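Local coordinates for glycosyl hydrolase family 88 (Pedobacter heparinus, PDB 3WIW), which is an unsaturated glucuronyl hydrolase specific for heparin, removing the unsaturated uronic acid from the end of oligosaccharides left by polysaccharide lyases, at residues 85-90 and 128-133; 149-154 and 161-166; 279-284 and 292-297. All blocks are in the same frame, centred on the assembly; numbering follows the deposited sequence.

How the contacts relate
From the N terminus, contact 1 comes first: it brings the C-terminal ends of helices 77-89 and 117-132 together, closing a loop that is largely helical. Helix 138-150 follows, and at its end contact 2 closes a much shorter loop, joining residues 149-154 to 161-166 around the hairpin of strands 152-153 and 158-159. Contact 3 closes a connection of seven residues, with no helix or strand, in the long loop between helices 265-279 and 306-322. The three follow in series, none enclosing or crossing another. Contacts 1 and 3 lie on opposite sides of the chain's centre, with centres 36 Å apart, while the nearest atoms of contacts 2 and 3 are about 14 Å apart.

Contact 1: residues 85-90 and 128-133; sequences GYELSG and AYRVTG
Glu87 and Arg130 meet in a two-pronged salt bridge between helices 77-89 and 117-132. From CB, Glu87 sends CG anti to its carbonyl carbon (chi1 -67°) and runs on extended, so that the chain reaches across to the other helix. Its CG lies 3.9 Å from CG2 of Val131, and CD passes the same methyl at 3.6 Å. At the tip each oxygen has its own nitrogen: OE1 takes the N-H of Arg130 NH2 at 2.8 Å in an almost straight bond, while OE2 takes that of Arg130 NH1, also at 2.8 Å. The guanidinium is met end-on and close to its own plane, but the carboxylate is turned 38° against it, and NH2 reaches OE1 from above the carboxylate plane. Arg130 starts out to the side of the contact, and a bend at chi3 turns its end to the glutamate. Replacing Glu87 with an alanine would probably leave the Arg130 guanidinium without its acid and open a gap beside CG2 of Val131. The other methyl of Val131, CG1, sits at the ring edge of Tyr86, 3.7 Å from CE2, and the phenol OH bonds to Lys92. Lys386, from helix 375-392, shares Glu87 OE1 in a second salt bridge. The contact lies at the surface of the alpha6/alpha6 barrel, where the two helices run roughly parallel, their segment axes 26° apart, with helix 92-103 packed against Tyr86.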
ATOM      1  N   GLY A  85      13.737   0.877  -6.216  1.00 12.25           N
ATOM      2  CA  GLY A  85      14.870   0.120  -6.709  1.00 13.14           C
ATOM      3  C   GLY A  85      16.074   1.027  -6.910  1.00 13.64           C
ATOM      4  O   GLY A  85      17.192   0.661  -6.568  1.00 14.24           O
ATOM      5  N   TYR A  86      15.840   2.235  -7.430  1.00 13.06           N
ATOM      6  CA  TYR A  86      16.902   3.222  -7.577  1.00 14.80           C
ATOM      7  C   TYR A  86      17.471   3.639  -6.220  1.00 15.47           C
ATOM      8  O   TYR A  86      18.687   3.718  -6.048  1.00 16.26           O
ATOM      9  CB  TYR A  86      16.385   4.449  -8.333  1.00 15.24           C
ATOM     10  CG  TYR A  86      17.338   5.619  -8.307  1.00 15.70           C
ATOM     11  CD1 TYR A  86      18.635   5.497  -8.788  1.00 17.47           C
ATOM     12  CD2 TYR A  86      16.939   6.852  -7.813  1.00 17.24           C
ATOM     13  CE1 TYR A  86      19.521   6.568  -8.769  1.00 18.44           C
ATOM     14  CE2 TYR A  86      17.806   7.915  -7.800  1.00 19.25           C
ATOM     15  CZ  TYR A  86      19.095   7.778  -8.272  1.00 19.74           C
ATOM     16  OH  TYR A  86      19.942   8.864  -8.243  1.00 22.83           O
ATOM     17  N   GLU A  87      16.597   3.892  -5.251  1.00 13.96           N
ATOM     18  CA  GLU A  87      17.069   4.303  -3.928  1.00 14.62           C
ATOM     19  C   GLU A  87      17.895   3.219  -3.238  1.00 15.48           C
ATOM     20  O   GLU A  87      18.902   3.512  -2.589  1.00 17.57           O
ATOM     21  CB  GLU A  87      15.903   4.721  -3.037  1.00 13.79           C
ATOM     22  CG  GLU A  87      15.226   5.978  -3.503  1.00 15.05           C
ATOM     23  CD  GLU A  87      14.211   6.445  -2.498  1.00 14.63           C
ATOM     24  OE1 GLU A  87      13.099   5.886  -2.488  1.00 15.49           O
ATOM     25  OE2 GLU A  87      14.530   7.352  -1.696  1.00 17.21           O
ATOM     26  N   LEU A  88      17.493   1.959  -3.388  1.00 14.53           N
ATOM     27  CA  LEU A  88      18.215   0.861  -2.771  1.00 15.85           C
ATOM     28  C   LEU A  88      19.584   0.694  -3.406  1.00 17.48           C
ATOM     29  O   LEU A  88      20.582   0.493  -2.713  1.00 19.07           O
ATOM     30  CB  LEU A  88      17.416  -0.441  -2.906  1.00 14.75           C
ATOM     31  CG  LEU A  88      16.166  -0.567  -2.030  1.00 13.60           C
ATOM     32  CD1 LEU A  88      15.246  -1.671  -2.509  1.00 14.84           C
ATOM     33  CD2 LEU A  88      16.542  -0.797  -0.570  1.00 15.42           C
ATOM     34  N   SER A  89      19.639   0.795  -4.729  1.00 17.26           N
ATOM     35  CA  SER A  89      20.816   0.340  -5.471  1.00 18.68           C
ATOM     36  C   SER A  89      21.723   1.454  -5.977  1.00 18.85           C
ATOM     37  O   SER A  89      22.895   1.206  -6.264  1.00 20.62           O
ATOM     38  CB  SER A  89      20.364  -0.466  -6.677  1.00 19.04           C
ATOM     39  OG  SER A  89      19.734   0.401  -7.605  1.00 18.88           O
ATOM     40  N   GLY A  90      21.194   2.662  -6.126  1.00 17.52           N
ATOM     41  CA  GLY A  90      21.943   3.741  -6.747  1.00 17.87           C
ATOM     42  C   GLY A  90      22.078   3.599  -8.251  1.00 19.73           C
ATOM     43  O   GLY A  90      22.814   4.359  -8.893  1.00 21.74           O
ATOM     44  N   ALA A 128       8.837  10.360  -7.227  1.00 11.51           N
ATOM     45  CA  ALA A 128       9.693  11.014  -8.199  1.00 12.18           C
ATOM     46  C   ALA A 128      10.128  12.385  -7.670  1.00 12.20           C
ATOM     47  O   ALA A 128      11.306  12.742  -7.729  1.00 13.45           O
ATOM     48  CB  ALA A 128       8.937  11.201  -9.492  1.00 12.89           C
ATOM     49  N   TYR A 129       9.183  13.168  -7.164  1.00 12.19           N
ATOM     50  CA  TYR A 129       9.498  14.511  -6.704  1.00 14.02           C
ATOM     51  C   TYR A 129      10.353  14.463  -5.435  1.00 14.09           C
ATOM     52  O   TYR A 129      11.280  15.269  -5.279  1.00 15.39           O
ATOM     53  CB  TYR A 129       8.234  15.322  -6.469  1.00 13.72           C
ATOM     54  CG  TYR A 129       8.538  16.778  -6.220  1.00 15.53           C
ATOM     55  CD1 TYR A 129       9.136  17.568  -7.213  1.00 15.93           C
ATOM     56  CD2 TYR A 129       8.256  17.365  -4.992  1.00 16.94           C
ATOM     57  CE1 TYR A 129       9.429  18.906  -6.997  1.00 16.84           C
ATOM     58  CE2 TYR A 129       8.551  18.709  -4.762  1.00 18.13           C
ATOM     59  CZ  TYR A 129       9.138  19.462  -5.778  1.00 18.26           C
ATOM     60  OH  TYR A 129       9.440  20.795  -5.606  1.00 21.61           O
ATOM     61  N   ARG A 130      10.069  13.504  -4.551  1.00 12.95           N
ATOM     62  CA  ARG A 130      10.854  13.370  -3.333  1.00 13.00           C
ATOM     63  C   ARG A 130      12.308  13.022  -3.679  1.00 13.53           C
ATOM     64  O   ARG A 130      13.261  13.609  -3.144  1.00 15.56           O
ATOM     65  CB  ARG A 130      10.247  12.300  -2.426  1.00 13.32           C
ATOM     66  CG  ARG A 130      11.056  12.072  -1.153  1.00 13.62           C
ATOM     67  CD  ARG A 130      10.456  10.949  -0.291  1.00 13.72           C
ATOM     68  NE  ARG A 130      10.286   9.722  -1.069  1.00 13.75           N
ATOM     69  CZ  ARG A 130      11.263   8.848  -1.302  1.00 13.70           C
ATOM     70  NH1 ARG A 130      12.478   9.045  -0.789  1.00 14.36           N
ATOM     71  NH2 ARG A 130      11.024   7.786  -2.057  1.00 13.66           N
ATOM     72  N   VAL A 131      12.481  12.069  -4.585  1.00 12.59           N
ATOM     73  CA  VAL A 131      13.819  11.595  -4.920  1.00 15.20           C
ATOM     74  C   VAL A 131      14.639  12.649  -5.691  1.00 15.21           C
ATOM     75  O   VAL A 131      15.822  12.860  -5.400  1.00 17.14           O
ATOM     76  CB  VAL A 131      13.758  10.249  -5.684  1.00 14.24           C
ATOM     77  CG1 VAL A 131      15.134   9.874  -6.247  1.00 16.12           C
ATOM     78  CG2 VAL A 131      13.214   9.126  -4.765  1.00 14.80           C
ATOM     79  N   THR A 132      14.011  13.332  -6.651  1.00 15.29           N
ATOM     80  CA  THR A 132      14.746  14.163  -7.600  1.00 15.96           C
ATOM     81  C   THR A 132      14.619  15.667  -7.360  1.00 16.64           C
ATOM     82  O   THR A 132      15.478  16.429  -7.804  1.00 18.82           O
ATOM     83  CB  THR A 132      14.278  13.892  -9.042  1.00 15.87           C
ATOM     84  OG1 THR A 132      12.961  14.426  -9.233  1.00 15.26           O
ATOM     85  CG2 THR A 132      14.319  12.397  -9.384  1.00 16.54           C
ATOM     86  N   GLY A 133      13.537  16.099  -6.712  1.00 15.96           N
ATOM     87  CA  GLY A 133      13.234  17.521  -6.583  1.00 16.73           C
ATOM     88  C   GLY A 133      12.934  18.225  -7.901  1.00 17.35           C
ATOM     89  O   GLY A 133      12.880  19.450  -7.963  1.00 18.70           O
TER

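Contact 2: residues 149-154 and 161-166; sequences YARFNK and SWDFGH
The loop after strand 158-159 of this alpha6/alpha6 barrel carries Trp162 to within about 7 Å, side chain to side chain, of the predicted nucleophile Asp116 and the predicted proton donor Asp174, and about 4 Å from a bound HEPES buffer molecule. Arg151, where helix 138-150 gives way to strand 152-153, and Asp163 tie that loop to the 149-154 side of the strand hairpin, in a salt bridge on the far side of the loop backbone from the indole. The two side chains approach from opposite directions. Arg151 NH2 donates to Asp163 OD1 at 2.8 Å and NH1 to OD2 at 3.0 Å, so both ends of the carboxylate are held. Both oxygens stay near the guanidinium plane, yet the carboxylate is turned 47° against it. With its chain bent at chi3 (60°), the arginine also brings NH2 within 3.5 Å of Trp162 CA, which lies obliquely to the guanidinium plane. The guanidinium has further holds, NE bonding to the carbonyl of Arg160 and NH1 to that of Lys112, which together with the aspartate are likely to fix its rotation. Ser161 bonds through its OG to Asn175 and to the backbone N of Ile172, a second tie on this loop. Backbone hydrogen bonds link Arg151 with Arg160, and Ser161 with His115 and Pro170, so the start of the loop is held by its main chain as well. The two prongs of the salt bridge are not alike: OD2 is met on its syn side, 30° out of the carboxylate plane, whereas OD1 receives NH2 from well above that plane.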
ATOM      1  N   TYR A 149      -8.877  16.077  -2.655  1.00 10.57           N
ATOM      2  CA  TYR A 149      -9.535  16.838  -1.617  1.00 11.12           C
ATOM      3  C   TYR A 149     -10.997  17.111  -1.967  1.00 11.34           C
ATOM      4  O   TYR A 149     -11.851  17.121  -1.085  1.00 11.96           O
ATOM      5  CB  TYR A 149      -8.817  18.163  -1.409  1.00 12.81           C
ATOM      6  CG  TYR A 149      -9.580  19.143  -0.558  1.00 12.68           C
ATOM      7  CD1 TYR A 149      -9.704  18.959   0.823  1.00 12.57           C
ATOM      8  CD2 TYR A 149     -10.181  20.256  -1.133  1.00 13.82           C
ATOM      9  CE1 TYR A 149     -10.393  19.860   1.611  1.00 13.93           C
ATOM     10  CE2 TYR A 149     -10.868  21.158  -0.370  1.00 15.00           C
ATOM     11  CZ  TYR A 149     -10.969  20.967   1.003  1.00 14.73           C
ATOM     12  OH  TYR A 149     -11.659  21.919   1.736  1.00 16.15           O
ATOM     13  N   ALA A 150     -11.289  17.324  -3.249  1.00 11.31           N
ATOM     14  CA  ALA A 150     -12.674  17.579  -3.690  1.00 12.70           C
ATOM     15  C   ALA A 150     -13.624  16.451  -3.282  1.00 12.53           C
ATOM     16  O   ALA A 150     -14.827  16.667  -3.145  1.00 14.58           O
ATOM     17  CB  ALA A 150     -12.743  17.824  -5.195  1.00 12.24           C
ATOM     18  N   ARG A 151     -13.086  15.248  -3.090  1.00 11.80           N
ATOM     19  CA  ARG A 151     -13.896  14.090  -2.719  1.00 11.16           C
ATOM     20  C   ARG A 151     -14.215  14.035  -1.216  1.00 12.03           C
ATOM     21  O   ARG A 151     -15.037  13.218  -0.787  1.00 13.03           O
ATOM     22  CB  ARG A 151     -13.206  12.810  -3.200  1.00 10.84           C
ATOM     23  CG  ARG A 151     -13.032  12.771  -4.711  1.00 10.86           C
ATOM     24  CD  ARG A 151     -12.563  11.401  -5.222  1.00 11.14           C
ATOM     25  NE  ARG A 151     -13.534  10.340  -4.875  1.00 11.59           N
ATOM     26  CZ  ARG A 151     -14.675  10.102  -5.536  1.00 11.26           C
ATOM     27  NH1 ARG A 151     -14.976  10.794  -6.636  1.00 12.34           N
ATOM     28  NH2 ARG A 151     -15.511   9.162  -5.087  1.00 13.00           N
ATOM     29  N   PHE A 152     -13.543  14.857  -0.411  1.00 12.10           N
ATOM     30  CA  PHE A 152     -13.844  14.913   1.014  1.00 12.47           C
ATOM     31  C   PHE A 152     -15.178  15.621   1.219  1.00 13.43           C
ATOM     32  O   PHE A 152     -15.428  16.702   0.663  1.00 14.33           O
ATOM     33  CB  PHE A 152     -12.737  15.663   1.757  1.00 12.91           C
ATOM     34  CG  PHE A 152     -12.973  15.817   3.230  1.00 12.01           C
ATOM     35  CD1 PHE A 152     -12.684  14.792   4.111  1.00 12.47           C
ATOM     36  CD2 PHE A 152     -13.464  17.006   3.735  1.00 12.69           C
ATOM     37  CE1 PHE A 152     -12.894  14.955   5.477  1.00 12.24           C
ATOM     38  CE2 PHE A 152     -13.658  17.191   5.093  1.00 13.36           C
ATOM     39  CZ  PHE A 152     -13.378  16.161   5.971  1.00 13.81           C
ATOM     40  N   ASN A 153     -16.029  15.018   2.037  1.00 12.94           N
ATOM     41  CA  ASN A 153     -17.321  15.591   2.354  1.00 13.91           C
ATOM     42  C   ASN A 153     -17.301  16.019   3.812  1.00 13.67           C
ATOM     43  O   ASN A 153     -17.103  15.184   4.716  1.00 13.77           O
ATOM     44  CB  ASN A 153     -18.393  14.539   2.098  1.00 14.66           C
ATOM     45  CG  ASN A 153     -19.775  15.007   2.469  1.00 17.35           C
ATOM     46  OD1 ASN A 153     -20.039  15.377   3.618  1.00 17.36           O
ATOM     47  ND2 ASN A 153     -20.675  15.010   1.493  1.00 20.82           N
ATOM     48  N   LYS A 154     -17.468  17.323   4.018  1.00 15.63           N
ATOM     49  CA  LYS A 154     -17.350  17.945   5.319  1.00 17.27           C
ATOM     50  C   LYS A 154     -18.403  17.412   6.305  1.00 18.29           C
ATOM     51  O   LYS A 154     -18.137  17.281   7.495  1.00 19.60           O
ATOM     52  CB  LYS A 154     -17.460  19.476   5.115  1.00 19.11           C
ATOM     53  CG  LYS A 154     -17.203  20.406   6.303  1.00 19.49           C
ATOM     54  CD  LYS A 154     -17.122  21.850   5.807  1.00 19.10           C
ATOM     55  CE  LYS A 154     -16.648  22.807   6.892  1.00 20.70           C
ATOM     56  NZ  LYS A 154     -16.539  24.216   6.429  1.00 21.87           N
ATOM     57  N   SER A 161     -14.850   7.096  -1.273  1.00 11.44           N
ATOM     58  CA  SER A 161     -13.882   6.258  -1.985  1.00 10.52           C
ATOM     59  C   SER A 161     -14.226   6.103  -3.462  1.00 11.40           C
ATOM     60  O   SER A 161     -13.347   6.266  -4.329  1.00 11.81           O
ATOM     61  CB  SER A 161     -13.761   4.890  -1.320  1.00 12.06           C
ATOM     62  OG  SER A 161     -13.272   5.042  -0.011  1.00 11.32           O
ATOM     63  N   TRP A 162     -15.485   5.832  -3.772  0.64 12.77           N
ATOM     64  CA  TRP A 162     -15.856   5.684  -5.174  0.64 14.46           C
ATOM     65  C   TRP A 162     -17.275   6.094  -5.435  0.64 14.80           C
ATOM     66  O   TRP A 162     -18.063   6.290  -4.507  0.64 13.45           O
ATOM     67  CB  TRP A 162     -15.611   4.269  -5.673  0.64 14.72           C
ATOM     68  CG  TRP A 162     -16.468   3.226  -5.003  0.64 16.07           C
ATOM     69  CD1 TRP A 162     -17.836   3.180  -4.959  0.64 17.59           C
ATOM     70  CD2 TRP A 162     -16.007   2.045  -4.332  0.64 19.05           C
ATOM     71  NE1 TRP A 162     -18.248   2.061  -4.277  0.64 18.24           N
ATOM     72  CE2 TRP A 162     -17.145   1.348  -3.881  0.64 19.57           C
ATOM     73  CE3 TRP A 162     -14.739   1.519  -4.057  0.64 20.13           C
ATOM     74  CZ2 TRP A 162     -17.055   0.143  -3.179  0.64 21.01           C
ATOM     75  CZ3 TRP A 162     -14.648   0.325  -3.362  0.64 21.21           C
ATOM     76  CH2 TRP A 162     -15.801  -0.350  -2.926  0.64 20.84           C
ATOM     77  N   ASP A 163     -17.588   6.198  -6.719  1.00 16.57           N
ATOM     78  CA  ASP A 163     -18.840   6.797  -7.178  1.00 19.43           C
ATOM     79  C   ASP A 163     -19.808   5.799  -7.784  1.00 22.30           C
ATOM     80  O   ASP A 163     -20.960   6.140  -8.066  1.00 23.99           O
ATOM     81  CB  ASP A 163     -18.551   7.883  -8.207  1.00 21.02           C
ATOM     82  CG  ASP A 163     -17.839   9.058  -7.603  1.00 22.43           C
ATOM     83  OD1 ASP A 163     -17.953   9.243  -6.370  1.00 22.60           O
ATOM     84  OD2 ASP A 163     -17.173   9.790  -8.357  1.00 23.69           O
ATOM     85  N   PHE A 164     -19.338   4.576  -8.003  1.00 23.43           N
ATOM     86  CA  PHE A 164     -20.165   3.549  -8.636  1.00 25.66           C
ATOM     87  C   PHE A 164     -20.979   2.790  -7.602  1.00 26.97           C
ATOM     88  O   PHE A 164     -20.735   2.903  -6.394  1.00 27.03           O
ATOM     89  CB  PHE A 164     -19.309   2.580  -9.463  1.00 26.92           C
ATOM     90  CG  PHE A 164     -18.261   1.857  -8.664  1.00 27.34           C
ATOM     91  CD1 PHE A 164     -18.577   0.722  -7.932  1.00 27.80           C
ATOM     92  CD2 PHE A 164     -16.960   2.328  -8.636  1.00 26.96           C
ATOM     93  CE1 PHE A 164     -17.610   0.060  -7.193  1.00 27.73           C
ATOM     94  CE2 PHE A 164     -15.987   1.668  -7.909  1.00 27.17           C
ATOM     95  CZ  PHE A 164     -16.312   0.536  -7.180  1.00 27.12           C
ATOM     96  N   GLY A 165     -21.955   2.028  -8.082  1.00 28.78           N
ATOM     97  CA  GLY A 165     -22.698   1.127  -7.224  1.00 30.06           C
ATOM     98  C   GLY A 165     -23.802   1.815  -6.447  1.00 30.94           C
ATOM     99  O   GLY A 165     -24.072   3.002  -6.641  1.00 31.19           O
ATOM    100  N   HIS A 166     -24.426   1.064  -5.546  1.00 31.07           N
ATOM    101  CA  HIS A 166     -25.642   1.504  -4.876  1.00 31.28           C
ATOM    102  C   HIS A 166     -25.409   2.379  -3.644  1.00 30.31           C
ATOM    103  O   HIS A 166     -26.331   3.072  -3.204  1.00 30.70           O
ATOM    104  CB  HIS A 166     -26.450   0.289  -4.442  1.00 32.52           C
ATOM    105  CG  HIS A 166     -25.784  -0.500  -3.363  1.00 34.30           C
ATOM    106  ND1 HIS A 166     -24.865  -1.493  -3.628  1.00 35.29           N
ATOM    107  CD2 HIS A 166     -25.863  -0.412  -2.013  1.00 35.34           C
ATOM    108  CE1 HIS A 166     -24.429  -2.003  -2.489  1.00 35.61           C
ATOM    109  NE2 HIS A 166     -25.014  -1.360  -1.494  1.00 35.76           N
TER

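Contact 3: residues 279-284 and 292-297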
ATOM      1  N   MET A 279      -0.534  -9.330  15.173  1.00 11.64           N
ATOM      2  CA  MET A 279       0.625 -10.133  15.546  1.00 12.90           C
ATOM      3  C   MET A 279       0.250 -11.316  16.435  1.00 14.04           C
ATOM      4  O   MET A 279       0.854 -12.381  16.356  1.00 16.59           O
ATOM      5  CB  MET A 279       1.666  -9.261  16.250  1.00 13.12           C
ATOM      6  CG  MET A 279       2.319  -8.246  15.304  1.00 13.73           C
ATOM      7  SD  MET A 279       3.262  -6.967  16.164  1.00 15.74           S
ATOM      8  CE  MET A 279       4.542  -7.940  16.934  1.00 17.12           C
ATOM      9  N   ASN A 280      -0.753 -11.123  17.279  1.00 14.73           N
ATOM     10  CA  ASN A 280      -1.155 -12.151  18.230  1.00 15.95           C
ATOM     11  C   ASN A 280      -2.316 -12.993  17.729  1.00 14.26           C
ATOM     12  O   ASN A 280      -2.850 -13.827  18.449  1.00 14.76           O
ATOM     13  CB  ASN A 280      -1.540 -11.509  19.555  1.00 19.28           C
ATOM     14  CG  ASN A 280      -0.406 -10.735  20.168  1.00 24.23           C
ATOM     15  OD1 ASN A 280       0.759 -11.113  20.037  1.00 27.98           O
ATOM     16  ND2 ASN A 280      -0.735  -9.640  20.837  1.00 26.94           N
ATOM     17  N   HIS A 281      -2.725 -12.770  16.492  1.00 12.97           N
ATOM     18  CA  HIS A 281      -3.924 -13.433  16.010  1.00 12.37           C
ATOM     19  C   HIS A 281      -3.733 -14.945  15.976  1.00 12.63           C
ATOM     20  O   HIS A 281      -2.687 -15.433  15.536  1.00 12.72           O
ATOM     21  CB  HIS A 281      -4.256 -12.944  14.608  1.00 12.53           C
ATOM     22  CG  HIS A 281      -5.684 -13.156  14.243  1.00 12.73           C
ATOM     23  ND1 HIS A 281      -6.201 -14.400  13.952  1.00 13.08           N
ATOM     24  CD2 HIS A 281      -6.720 -12.293  14.204  1.00 13.49           C
ATOM     25  CE1 HIS A 281      -7.493 -14.280  13.695  1.00 12.89           C
ATOM     26  NE2 HIS A 281      -7.833 -13.015  13.849  1.00 13.84           N
ATOM     27  N   PRO A 282      -4.751 -15.705  16.428  1.00 13.04           N
ATOM     28  CA  PRO A 282      -4.666 -17.171  16.421  1.00 13.54           C
ATOM     29  C   PRO A 282      -4.445 -17.712  14.997  1.00 13.91           C
ATOM     30  O   PRO A 282      -3.850 -18.769  14.812  1.00 15.43           O
ATOM     31  CB  PRO A 282      -6.038 -17.593  16.980  1.00 16.38           C
ATOM     32  CG  PRO A 282      -6.444 -16.434  17.853  1.00 18.10           C
ATOM     33  CD  PRO A 282      -5.974 -15.228  17.105  1.00 15.23           C
ATOM     34  N   ALA A 283      -4.913 -16.981  13.995  1.00 12.13           N
ATOM     35  CA  ALA A 283      -4.775 -17.433  12.611  1.00 12.05           C
ATOM     36  C   ALA A 283      -3.548 -16.875  11.892  1.00 12.16           C
ATOM     37  O   ALA A 283      -3.398 -17.079  10.690  1.00 12.61           O
ATOM     38  CB  ALA A 283      -6.041 -17.128  11.822  1.00 13.44           C
ATOM     39  N   MET A 284      -2.688 -16.147  12.606  1.00 11.36           N
ATOM     40  CA  MET A 284      -1.438 -15.684  12.001  1.00 11.21           C
ATOM     41  C   MET A 284      -0.539 -16.915  11.820  1.00 11.63           C
ATOM     42  O   MET A 284      -0.221 -17.612  12.804  1.00 13.65           O
ATOM     43  CB  MET A 284      -0.756 -14.665  12.898  1.00 13.19           C
ATOM     44  CG  MET A 284       0.624 -14.277  12.392  1.00 13.75           C
ATOM     45  SD  MET A 284       0.676 -13.480  10.766  1.00 15.17           S
ATOM     46  CE  MET A 284      -0.048 -11.919  11.142  1.00 15.00           C
ATOM     47  N   TRP A 292      -5.434 -15.030   3.366  1.00  9.00           N
ATOM     48  CA  TRP A 292      -6.014 -13.895   2.662  1.00  8.46           C
ATOM     49  C   TRP A 292      -7.107 -13.198   3.495  1.00  8.34           C
ATOM     50  O   TRP A 292      -7.343 -11.994   3.356  1.00  8.37           O
ATOM     51  CB  TRP A 292      -6.542 -14.339   1.291  1.00  8.93           C
ATOM     52  CG  TRP A 292      -7.757 -15.194   1.408  1.00  7.87           C
ATOM     53  CD1 TRP A 292      -7.793 -16.549   1.660  1.00  8.26           C
ATOM     54  CD2 TRP A 292      -9.117 -14.769   1.330  1.00  8.52           C
ATOM     55  NE1 TRP A 292      -9.112 -16.970   1.765  1.00 10.28           N
ATOM     56  CE2 TRP A 292      -9.939 -15.891   1.560  1.00  9.53           C
ATOM     57  CE3 TRP A 292      -9.723 -13.525   1.100  1.00  8.34           C
ATOM     58  CZ2 TRP A 292     -11.346 -15.807   1.531  1.00  9.94           C
ATOM     59  CZ3 TRP A 292     -11.121 -13.442   1.074  1.00  9.32           C
ATOM     60  CH2 TRP A 292     -11.908 -14.576   1.301  1.00 10.34           C
ATOM     61  N   ASP A 293      -7.766 -13.948   4.375  1.00  8.20           N
ATOM     62  CA  ASP A 293      -8.698 -13.407   5.349  1.00  8.21           C
ATOM     63  C   ASP A 293      -8.435 -14.167   6.643  1.00  8.59           C
ATOM     64  O   ASP A 293      -8.331 -15.407   6.642  1.00  9.32           O
ATOM     65  CB  ASP A 293     -10.153 -13.571   4.877  1.00  8.73           C
ATOM     66  CG  ASP A 293     -11.163 -12.861   5.780  1.00  9.13           C
ATOM     67  OD1 ASP A 293     -11.288 -13.223   6.978  1.00 10.58           O
ATOM     68  OD2 ASP A 293     -11.867 -11.934   5.296  1.00  9.15           O
ATOM     69  N   PHE A 294      -8.313 -13.439   7.756  1.00  9.78           N
ATOM     70  CA  PHE A 294      -7.945 -14.059   9.025  1.00 10.98           C
ATOM     71  C   PHE A 294      -9.009 -15.016   9.565  1.00 11.16           C
ATOM     72  O   PHE A 294      -8.711 -15.823  10.447  1.00 12.25           O
ATOM     73  CB  PHE A 294      -7.679 -12.996  10.102  1.00 10.89           C
ATOM     74  CG  PHE A 294      -6.327 -12.307   9.984  1.00 12.35           C
ATOM     75  CD1 PHE A 294      -6.099 -11.258   9.103  1.00 13.44           C
ATOM     76  CD2 PHE A 294      -5.278 -12.701  10.804  1.00 12.63           C
ATOM     77  CE1 PHE A 294      -4.848 -10.639   9.034  1.00 13.17           C
ATOM     78  CE2 PHE A 294      -4.026 -12.087  10.734  1.00 13.68           C
ATOM     79  CZ  PHE A 294      -3.816 -11.057   9.840  1.00 12.85           C
ATOM     80  N   ASP A 295     -10.240 -14.938   9.041  1.00 10.34           N
ATOM     81  CA  ASP A 295     -11.354 -15.683   9.624  1.00 11.13           C
ATOM     82  C   ASP A 295     -11.750 -16.947   8.881  1.00 11.11           C
ATOM     83  O   ASP A 295     -12.743 -17.588   9.234  1.00 12.11           O
ATOM     84  CB  ASP A 295     -12.546 -14.763   9.873  1.00 12.11           C
ATOM     85  CG  ASP A 295     -12.221 -13.697  10.895  1.00 14.10           C
ATOM     86  OD1 ASP A 295     -11.419 -13.953  11.810  1.00 18.79           O
ATOM     87  OD2 ASP A 295     -12.716 -12.586  10.773  1.00 16.42           O
ATOM     88  N   VAL A 296     -11.007 -17.309   7.843  1.00 10.83           N
ATOM     89  CA  VAL A 296     -11.294 -18.548   7.140  1.00 10.77           C
ATOM     90  C   VAL A 296     -11.185 -19.761   8.060  1.00 12.30           C
ATOM     91  O   VAL A 296     -10.429 -19.777   9.021  1.00 13.82           O
ATOM     92  CB  VAL A 296     -10.390 -18.755   5.918  1.00 12.50           C
ATOM     93  CG1 VAL A 296     -10.618 -17.636   4.903  1.00 13.40           C
ATOM     94  CG2 VAL A 296      -8.913 -18.858   6.312  1.00 12.86           C
ATOM     95  N   HIS A 297     -11.944 -20.798   7.752  1.00 12.43           N
ATOM     96  CA  HIS A 297     -11.924 -21.968   8.609  1.00 13.96           C
ATOM     97  C   HIS A 297     -10.739 -22.896   8.285  1.00 14.32           C
ATOM     98  O   HIS A 297     -10.309 -23.674   9.129  1.00 16.19           O
ATOM     99  CB  HIS A 297     -13.226 -22.738   8.451  1.00 15.55           C
ATOM    100  CG  HIS A 297     -13.274 -23.516   7.188  1.00 16.13           C
ATOM    101  ND1 HIS A 297     -13.443 -22.917   5.960  1.00 16.94           N
ATOM    102  CD2 HIS A 297     -13.069 -24.832   6.943  1.00 16.11           C
ATOM    103  CE1 HIS A 297     -13.392 -23.838   5.016  1.00 17.24           C
ATOM    104  NE2 HIS A 297     -13.163 -25.008   5.584  1.00 16.99           N
TER
HETATM  105  O   HOH W   1     -10.580 -12.439  13.729  1.00 19.66           O
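The imidazole of His281 is held at both nitrogens while Phe294 presses on one of its faces. ND1 accepts the backbone N-H of Ala283 at 2.9 Å, in the plane of the ring. At the other end NE2 lies 2.8 Å from a water that donates to Asp295 OD1 at 2.6 Å, bridging the two segments. With both ring ends tied, the imidazole is probably kept from turning. Phe294 brings its edge to the His281 face in an edge-to-face pair, the planes 52° apart and CD2 3.5 Å above the imidazole centre; its CB adds a CH-pi contact over the same ring. Each segment contains a type I beta turn, His281 to Met284 and Asp293 to Val296, both in the long loop between helices 265-279 and 306-322, and the second carries an Asx turn in which Asp293 OD1 accepts the Asp295 N-H. Phe294 itself is buried, with Ala245 and Gln248 of helix 245-262 also against it, and lies about 8 Å, side chain to side chain, from Arg246, a predicted substrate-binding residue. Bent at chi2 and chi3, Met284 runs alongside the phenylalanine and sets CE at its ring edge, 4.0 Å from CE2.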